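TetR family transcriptional regulator (Clostridium perfringens, PDB 6AZH) probably binds operator DNA as a dimer and represses transcription in the manner of TetR-family regulators, with a putative role in controlling fatty acid metabolism. Local coordinates at residues Lys8-Glu13 with Ser34-Ala39; Asn17-Ser22 with Asp30-Lys35. All coordinates share one frame; numbering follows the deposited sequence.

Contact 1: Lys8-Glu13 with Ser34-Ala39; sequences KKAIFE and SKANVA
A10 lays its methyl group over the last turn of helix 29-36, where CB sits 3.5 Å from the carbonyl oxygen of A36 and 4.1 Å from the CB of that residue. The contact belongs to the helix-turn-helix domain of a TetR-type regulator: helix 6-26 meets the close of the first helix of the DNA-binding unit and the turn that follows it. Two alanines face each other here, and such small side chains let the backbones come close, CA of A10 to CA of A36 being 5.0 Å. The methyl of A36 in turn rests on the backbone of helix 6-26, its CB 3.5 Å from the O of A10. Helix 29-36 ends in a Schellman motif at N37, which has positive phi (57°), and the chain runs on to set V38 against helix 6-26. There CG1 of V38 lies anti to the backbone N (chi1 169°), which leaves CG2 beside that N and directed at A10 and I11. No hydrogen bond joins the two segments; the join is apolar, and I11 continues it toward I53 of helix 50-74. The CG2 methyl of V38 packs 3.9 Å from CB of A10 and 4.2 Å from CG1 of I11.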
ATOM      1  N   LYS A   8      25.046   0.034  15.832  1.00 20.78           N
ATOM      2  CA  LYS A   8      23.709   0.467  15.442  1.00 24.86           C
ATOM      3  C   LYS A   8      23.522   0.400  13.931  1.00 24.09           C
ATOM      4  O   LYS A   8      22.453  -0.008  13.459  1.00 19.78           O
ATOM      5  CB  LYS A   8      23.446   1.865  15.983  1.00 26.83           C
ATOM      6  CG  LYS A   8      23.142   1.868  17.478  1.00 26.07           C
ATOM      7  CD  LYS A   8      22.950   3.277  17.994  1.00 34.45           C
ATOM      8  CE  LYS A   8      22.061   3.296  19.233  1.00 32.92           C
ATOM      9  NZ  LYS A   8      22.838   2.997  20.461  1.00 43.75           N
ATOM     10  N   LYS A   9      24.546   0.766  13.148  1.00 23.11           N
ATOM     11  CA  LYS A   9      24.420   0.663  11.694  1.00 22.17           C
ATOM     12  C   LYS A   9      24.230  -0.781  11.248  1.00 24.34           C
ATOM     13  O   LYS A   9      23.421  -1.059  10.356  1.00 21.69           O
ATOM     14  CB  LYS A   9      25.639   1.266  10.987  1.00 29.73           C
ATOM     15  CG  LYS A   9      25.580   1.121   9.449  1.00 27.82           C
ATOM     16  CD  LYS A   9      26.446   2.172   8.751  1.00 39.12           C
ATOM     17  CE  LYS A   9      26.100   2.304   7.266  1.00 44.20           C
ATOM     18  NZ  LYS A   9      26.529   1.110   6.488  1.00 40.95           N
ATOM     19  N   ALA A  10      24.969  -1.720  11.854  1.00 16.92           N
ATOM     20  CA  ALA A  10      24.838  -3.117  11.467  1.00 20.45           C
ATOM     21  C   ALA A  10      23.453  -3.650  11.811  1.00 16.45           C
ATOM     22  O   ALA A  10      22.835  -4.352  11.004  1.00 17.77           O
ATOM     23  CB  ALA A  10      25.925  -3.964  12.156  1.00 18.34           C
ATOM     24  N   ILE A  11      22.962  -3.326  13.010  1.00 19.40           N
ATOM     25  CA  ILE A  11      21.619  -3.726  13.427  1.00 17.83           C
ATOM     26  C   ILE A  11      20.589  -3.081  12.520  1.00 18.20           C
ATOM     27  O   ILE A  11      19.648  -3.735  12.054  1.00 20.18           O
ATOM     28  CB  ILE A  11      21.388  -3.342  14.901  1.00 17.14           C
ATOM     29  CG1 ILE A  11      22.227  -4.248  15.818  1.00 21.13           C
ATOM     30  CG2 ILE A  11      19.898  -3.426  15.290  1.00 20.31           C
ATOM     31  CD1 ILE A  11      22.382  -3.716  17.205  1.00 21.38           C
ATOM     32  N   PHE A  12      20.758  -1.790  12.252  1.00 16.86           N
ATOM     33  CA  PHE A  12      19.844  -1.073  11.361  1.00 20.64           C
ATOM     34  C   PHE A  12      19.715  -1.775  10.017  1.00 20.16           C
ATOM     35  O   PHE A  12      18.605  -2.113   9.578  1.00 21.48           O
ATOM     36  CB  PHE A  12      20.340   0.363  11.179  1.00 20.33           C
ATOM     37  CG  PHE A  12      19.528   1.183  10.194  1.00 18.66           C
ATOM     38  CD1 PHE A  12      18.330   1.758  10.576  1.00 19.99           C
ATOM     39  CD2 PHE A  12      19.985   1.390   8.901  1.00 21.32           C
ATOM     40  CE1 PHE A  12      17.585   2.522   9.682  1.00 20.85           C
ATOM     41  CE2 PHE A  12      19.243   2.155   7.987  1.00 23.58           C
ATOM     42  CZ  PHE A  12      18.047   2.728   8.385  1.00 22.64           C
ATOM     43  N   GLU A  13      20.845  -2.015   9.345  1.00 21.39           N
ATOM     44  CA  GLU A  13      20.785  -2.613   8.018  1.00 18.66           C
ATOM     45  C   GLU A  13      20.278  -4.049   8.068  1.00 19.55           C
ATOM     46  O   GLU A  13      19.480  -4.457   7.217  1.00 20.73           O
ATOM     47  CB  GLU A  13      22.151  -2.536   7.343  1.00 21.74           C
ATOM     48  CG  GLU A  13      22.395  -1.171   6.709  1.00 27.88           C
ATOM     49  CD  GLU A  13      23.777  -1.011   6.112  1.00 45.88           C
ATOM     50  OE1 GLU A  13      24.477  -2.031   5.916  1.00 43.34           O
ATOM     51  OE2 GLU A  13      24.166   0.147   5.840  1.00 46.38           O
ATOM     52  N   SER A  34      22.331 -12.197  14.621  1.00 17.82           N
ATOM     53  CA  SER A  34      23.091 -13.074  13.741  1.00 19.77           C
ATOM     54  C   SER A  34      23.368 -12.396  12.411  1.00 25.15           C
ATOM     55  O   SER A  34      24.513 -12.347  11.950  1.00 21.48           O
ATOM     56  CB  SER A  34      22.322 -14.380  13.539  1.00 24.17           C
ATOM     57  OG  SER A  34      22.934 -15.179  12.553  1.00 30.10           O
ATOM     58  N   LYS A  35      22.324 -11.828  11.797  1.00 21.47           N
ATOM     59  CA  LYS A  35      22.496 -11.208  10.489  1.00 22.29           C
ATOM     60  C   LYS A  35      23.362  -9.962  10.573  1.00 21.06           C
ATOM     61  O   LYS A  35      24.093  -9.649   9.621  1.00 24.38           O
ATOM     62  CB  LYS A  35      21.130 -10.874   9.880  1.00 25.40           C
ATOM     63  CG  LYS A  35      20.365 -12.086   9.344  1.00 27.09           C
ATOM     64  CD  LYS A  35      20.956 -12.579   8.024  1.00 35.05           C
ATOM     65  CE  LYS A  35      20.094 -13.677   7.396  1.00 34.43           C
ATOM     66  NZ  LYS A  35      20.290 -14.998   8.056  1.00 35.50           N
ATOM     67  N   ALA A  36      23.284  -9.231  11.686  1.00 18.39           N
ATOM     68  CA  ALA A  36      24.092  -8.035  11.867  1.00 16.30           C
ATOM     69  C   ALA A  36      25.547  -8.331  12.201  1.00 21.58           C
ATOM     70  O   ALA A  36      26.364  -7.410  12.152  1.00 23.37           O
ATOM     71  CB  ALA A  36      23.506  -7.159  12.973  1.00 17.17           C
ATOM     72  N   ASN A  37      25.887  -9.564  12.562  1.00 24.23           N
ATOM     73  CA  ASN A  37      27.230  -9.855  13.066  1.00 23.26           C
ATOM     74  C   ASN A  37      27.538  -8.991  14.282  1.00 19.08           C
ATOM     75  O   ASN A  37      28.612  -8.401  14.387  1.00 20.55           O
ATOM     76  CB  ASN A  37      28.286  -9.642  11.981  1.00 28.76           C
ATOM     77  CG  ASN A  37      28.623 -10.902  11.251  1.00 30.18           C
ATOM     78  OD1 ASN A  37      29.575 -11.594  11.608  1.00 39.32           O
ATOM     79  ND2 ASN A  37      27.858 -11.206  10.212  1.00 42.01           N
ATOM     80  N   VAL A  38      26.565  -8.883  15.184  1.00 18.48           N
ATOM     81  CA  VAL A  38      26.688  -8.144  16.432  1.00 17.41           C
ATOM     82  C   VAL A  38      26.458  -9.120  17.578  1.00 18.24           C
ATOM     83  O   VAL A  38      25.447  -9.831  17.597  1.00 18.35           O
ATOM     84  CB  VAL A  38      25.686  -6.982  16.501  1.00 19.76           C
ATOM     85  CG1 VAL A  38      25.632  -6.397  17.891  1.00 17.38           C
ATOM     86  CG2 VAL A  38      26.075  -5.912  15.499  1.00 18.11           C
ATOM     87  N   ALA A  39      27.391  -9.164  18.521  1.00 20.75           N
ATOM     88  CA  ALA A  39      27.212 -10.034  19.679  1.00 20.65           C
ATOM     89  C   ALA A  39      25.888  -9.715  20.375  1.00 18.41           C
ATOM     90  O   ALA A  39      25.550  -8.548  20.583  1.00 20.57           O
ATOM     91  CB  ALA A  39      28.388  -9.856  20.645  1.00 17.12           C
TER

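Contact 2: Asn17-Ser22 with Asp30-Lys35; sequences NVFATS and DEIASK
The carbonyl oxygen of N17 is gripped by two donors of one residue: the backbone N of T21 and, at 2.9 Å, its hydroxyl OG1, which arrives 31° above the carbonyl plane. Both hydrogen bonds lie within helix 6-26, on a part of its surface away from helix 29-36; near them, T21 also reaches the second subunit, packing on K111 of that chain. Toward the helix-turn-helix, V18 carries the contact. The two helical segments run at 129° to each other, their axes 10.4 Å apart, and V18 fills the crossing with both methyls. CG1 of V18 is anti to the backbone N, and CG2 of V18, beside that N, lies 3.9 Å from CG of E31, while CB of V18 meets CG1 of I32 at 4.0 Å. CG of K35 lies 4.1 Å from CG2 of V18. One residue on, the F19 ring brings CZ to 4.1 Å from CD1 of I32, and F54 meets that ring edge-to-face. On the other helix, E31 bends at chi2 (71°) and K35 at chi2 and chi4, so that NZ of K35 reaches OE2 of E31 at 2.9 Å, one turn along. The charged tips thus pair with each other while their CG methylenes pack on V18, consistent with a salt bridge that holds the charges at the rim as the methylenes extend the apolar contact.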
ATOM      1  N   ASN A  17      16.346  -5.872   6.584  1.00 20.22           N
ATOM      2  CA  ASN A  17      16.180  -7.060   5.751  1.00 21.95           C
ATOM      3  C   ASN A  17      15.382  -8.147   6.466  1.00 23.01           C
ATOM      4  O   ASN A  17      14.532  -8.800   5.851  1.00 22.59           O
ATOM      5  CB  ASN A  17      17.539  -7.585   5.304  1.00 23.51           C
ATOM      6  CG  ASN A  17      18.155  -6.728   4.244  1.00 30.06           C
ATOM      7  OD1 ASN A  17      17.450  -6.144   3.415  1.00 29.19           O
ATOM      8  ND2 ASN A  17      19.477  -6.625   4.262  1.00 32.64           N
ATOM      9  N   VAL A  18      15.622  -8.349   7.764  1.00 19.67           N
ATOM     10  CA  VAL A  18      14.856  -9.351   8.506  1.00 21.30           C
ATOM     11  C   VAL A  18      13.380  -8.975   8.533  1.00 19.89           C
ATOM     12  O   VAL A  18      12.507  -9.779   8.176  1.00 22.40           O
ATOM     13  CB  VAL A  18      15.417  -9.519   9.929  1.00 16.40           C
ATOM     14  CG1 VAL A  18      14.531 -10.454  10.720  1.00 18.89           C
ATOM     15  CG2 VAL A  18      16.852 -10.074   9.876  1.00 19.88           C
ATOM     16  N   PHE A  19      13.078  -7.744   8.957  1.00 19.93           N
ATOM     17  CA  PHE A  19      11.693  -7.279   8.980  1.00 19.52           C
ATOM     18  C   PHE A  19      11.058  -7.344   7.586  1.00 22.06           C
ATOM     19  O   PHE A  19       9.891  -7.719   7.452  1.00 21.38           O
ATOM     20  CB  PHE A  19      11.623  -5.851   9.530  1.00 17.76           C
ATOM     21  CG  PHE A  19      11.808  -5.748  11.021  1.00 18.80           C
ATOM     22  CD1 PHE A  19      11.054  -6.533  11.886  1.00 21.75           C
ATOM     23  CD2 PHE A  19      12.713  -4.835  11.559  1.00 17.72           C
ATOM     24  CE1 PHE A  19      11.209  -6.421  13.263  1.00 20.01           C
ATOM     25  CE2 PHE A  19      12.879  -4.710  12.934  1.00 19.34           C
ATOM     26  CZ  PHE A  19      12.125  -5.511  13.794  1.00 19.59           C
ATOM     27  N   ALA A  20      11.801  -6.975   6.539  1.00 20.22           N
ATOM     28  CA  ALA A  20      11.212  -6.998   5.199  1.00 25.03           C
ATOM     29  C   ALA A  20      10.965  -8.419   4.712  1.00 23.32           C
ATOM     30  O   ALA A  20      10.008  -8.663   3.972  1.00 25.53           O
ATOM     31  CB  ALA A  20      12.101  -6.258   4.198  1.00 19.79           C
ATOM     32  N   THR A  21      11.804  -9.364   5.123  1.00 23.80           N
ATOM     33  CA  THR A  21      11.671 -10.743   4.672  1.00 27.78           C
ATOM     34  C   THR A  21      10.566 -11.474   5.431  1.00 27.71           C
ATOM     35  O   THR A  21       9.708 -12.126   4.827  1.00 23.64           O
ATOM     36  CB  THR A  21      13.016 -11.455   4.850  1.00 28.67           C
ATOM     37  OG1 THR A  21      13.966 -10.895   3.935  1.00 33.42           O
ATOM     38  CG2 THR A  21      12.875 -12.959   4.600  1.00 31.88           C
ATOM     39  N   SER A  22      10.575 -11.368   6.758  1.00 28.34           N
ATOM     40  CA  SER A  22       9.755 -12.202   7.621  1.00 24.11           C
ATOM     41  C   SER A  22       8.572 -11.480   8.234  1.00 24.97           C
ATOM     42  O   SER A  22       7.728 -12.138   8.846  1.00 23.61           O
ATOM     43  CB  SER A  22      10.614 -12.782   8.757  1.00 25.63           C
ATOM     44  OG  SER A  22      11.756 -13.417   8.228  1.00 26.64           O
ATOM     45  N   ASP A  30      17.135 -12.617  17.956  1.00 19.88           N
ATOM     46  CA  ASP A  30      18.126 -13.654  17.661  1.00 19.55           C
ATOM     47  C   ASP A  30      18.602 -13.575  16.214  1.00 21.80           C
ATOM     48  O   ASP A  30      19.805 -13.626  15.932  1.00 19.54           O
ATOM     49  CB  ASP A  30      17.542 -15.048  17.919  1.00 19.49           C
ATOM     50  CG  ASP A  30      17.188 -15.292  19.368  1.00 25.38           C
ATOM     51  OD1 ASP A  30      17.839 -14.719  20.271  1.00 22.89           O
ATOM     52  OD2 ASP A  30      16.250 -16.082  19.590  1.00 27.44           O
ATOM     53  N   GLU A  31      17.657 -13.457  15.278  1.00 17.25           N
ATOM     54  CA  GLU A  31      18.011 -13.424  13.868  1.00 20.43           C
ATOM     55  C   GLU A  31      18.691 -12.109  13.499  1.00 17.21           C
ATOM     56  O   GLU A  31      19.649 -12.102  12.718  1.00 20.13           O
ATOM     57  CB  GLU A  31      16.758 -13.660  13.014  1.00 21.82           C
ATOM     58  CG  GLU A  31      16.969 -13.566  11.503  1.00 24.46           C
ATOM     59  CD  GLU A  31      17.771 -14.724  10.910  1.00 28.50           C
ATOM     60  OE1 GLU A  31      18.209 -15.627  11.662  1.00 31.21           O
ATOM     61  OE2 GLU A  31      17.953 -14.733   9.671  1.00 28.48           O
ATOM     62  N   ILE A  32      18.226 -10.990  14.066  1.00 15.81           N
ATOM     63  CA  ILE A  32      18.828  -9.695  13.755  1.00 17.20           C
ATOM     64  C   ILE A  32      20.276  -9.643  14.237  1.00 19.91           C
ATOM     65  O   ILE A  32      21.159  -9.136  13.536  1.00 17.36           O
ATOM     66  CB  ILE A  32      17.984  -8.549  14.350  1.00 17.23           C
ATOM     67  CG1 ILE A  32      16.629  -8.471  13.628  1.00 16.64           C
ATOM     68  CG2 ILE A  32      18.737  -7.214  14.240  1.00 19.26           C
ATOM     69  CD1 ILE A  32      15.579  -7.618  14.322  1.00 20.22           C
ATOM     70  N   ALA A  33      20.549 -10.174  15.432  1.00 20.17           N
ATOM     71  CA  ALA A  33      21.926 -10.194  15.930  1.00 20.73           C
ATOM     72  C   ALA A  33      22.814 -11.018  15.011  1.00 19.45           C
ATOM     73  O   ALA A  33      23.923 -10.601  14.657  1.00 21.21           O
ATOM     74  CB  ALA A  33      21.974 -10.762  17.357  1.00 20.25           C
ATOM     75  N   SER A  34      22.331 -12.197  14.621  1.00 17.82           N
ATOM     76  CA  SER A  34      23.091 -13.074  13.741  1.00 19.77           C
ATOM     77  C   SER A  34      23.368 -12.396  12.411  1.00 25.15           C
ATOM     78  O   SER A  34      24.513 -12.347  11.950  1.00 21.48           O
ATOM     79  CB  SER A  34      22.322 -14.380  13.539  1.00 24.17           C
ATOM     80  OG  SER A  34      22.934 -15.179  12.553  1.00 30.10           O
ATOM     81  N   LYS A  35      22.324 -11.828  11.797  1.00 21.47           N
ATOM     82  CA  LYS A  35      22.496 -11.208  10.489  1.00 22.29           C
ATOM     83  C   LYS A  35      23.362  -9.962  10.573  1.00 21.06           C
ATOM     84  O   LYS A  35      24.093  -9.649   9.621  1.00 24.38           O
ATOM     85  CB  LYS A  35      21.130 -10.874   9.880  1.00 25.40           C
ATOM     86  CG  LYS A  35      20.365 -12.086   9.344  1.00 27.09           C
ATOM     87  CD  LYS A  35      20.956 -12.579   8.024  1.00 35.05           C
ATOM     88  CE  LYS A  35      20.094 -13.677   7.396  1.00 34.43           C
ATOM     89  NZ  LYS A  35      20.290 -14.998   8.056  1.00 35.50           N
TER

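In the fold
From the N terminus, helix 6-26 supplies the first segment of both contacts, 8-13 and then 17-22, before the chain turns into helix 29-36. Contact 2 closes the shorter loop, across seven intervening residues; contact 1 closes a longer one of twenty that contains both segment 17-22 and most of 30-35. The loops therefore nest, except that their second segments overlap in S34 and K35, near the C-terminal end of helix 29-36. Their centres are about 9 Å apart, bridged by packing of I11 on I32 and a probable hydrogen bond from V38 N to A33 O. Together they fasten helix 29-36 and its following turn against helix 6-26, within the DNA-binding domain, with helix 40-46 next in the chain.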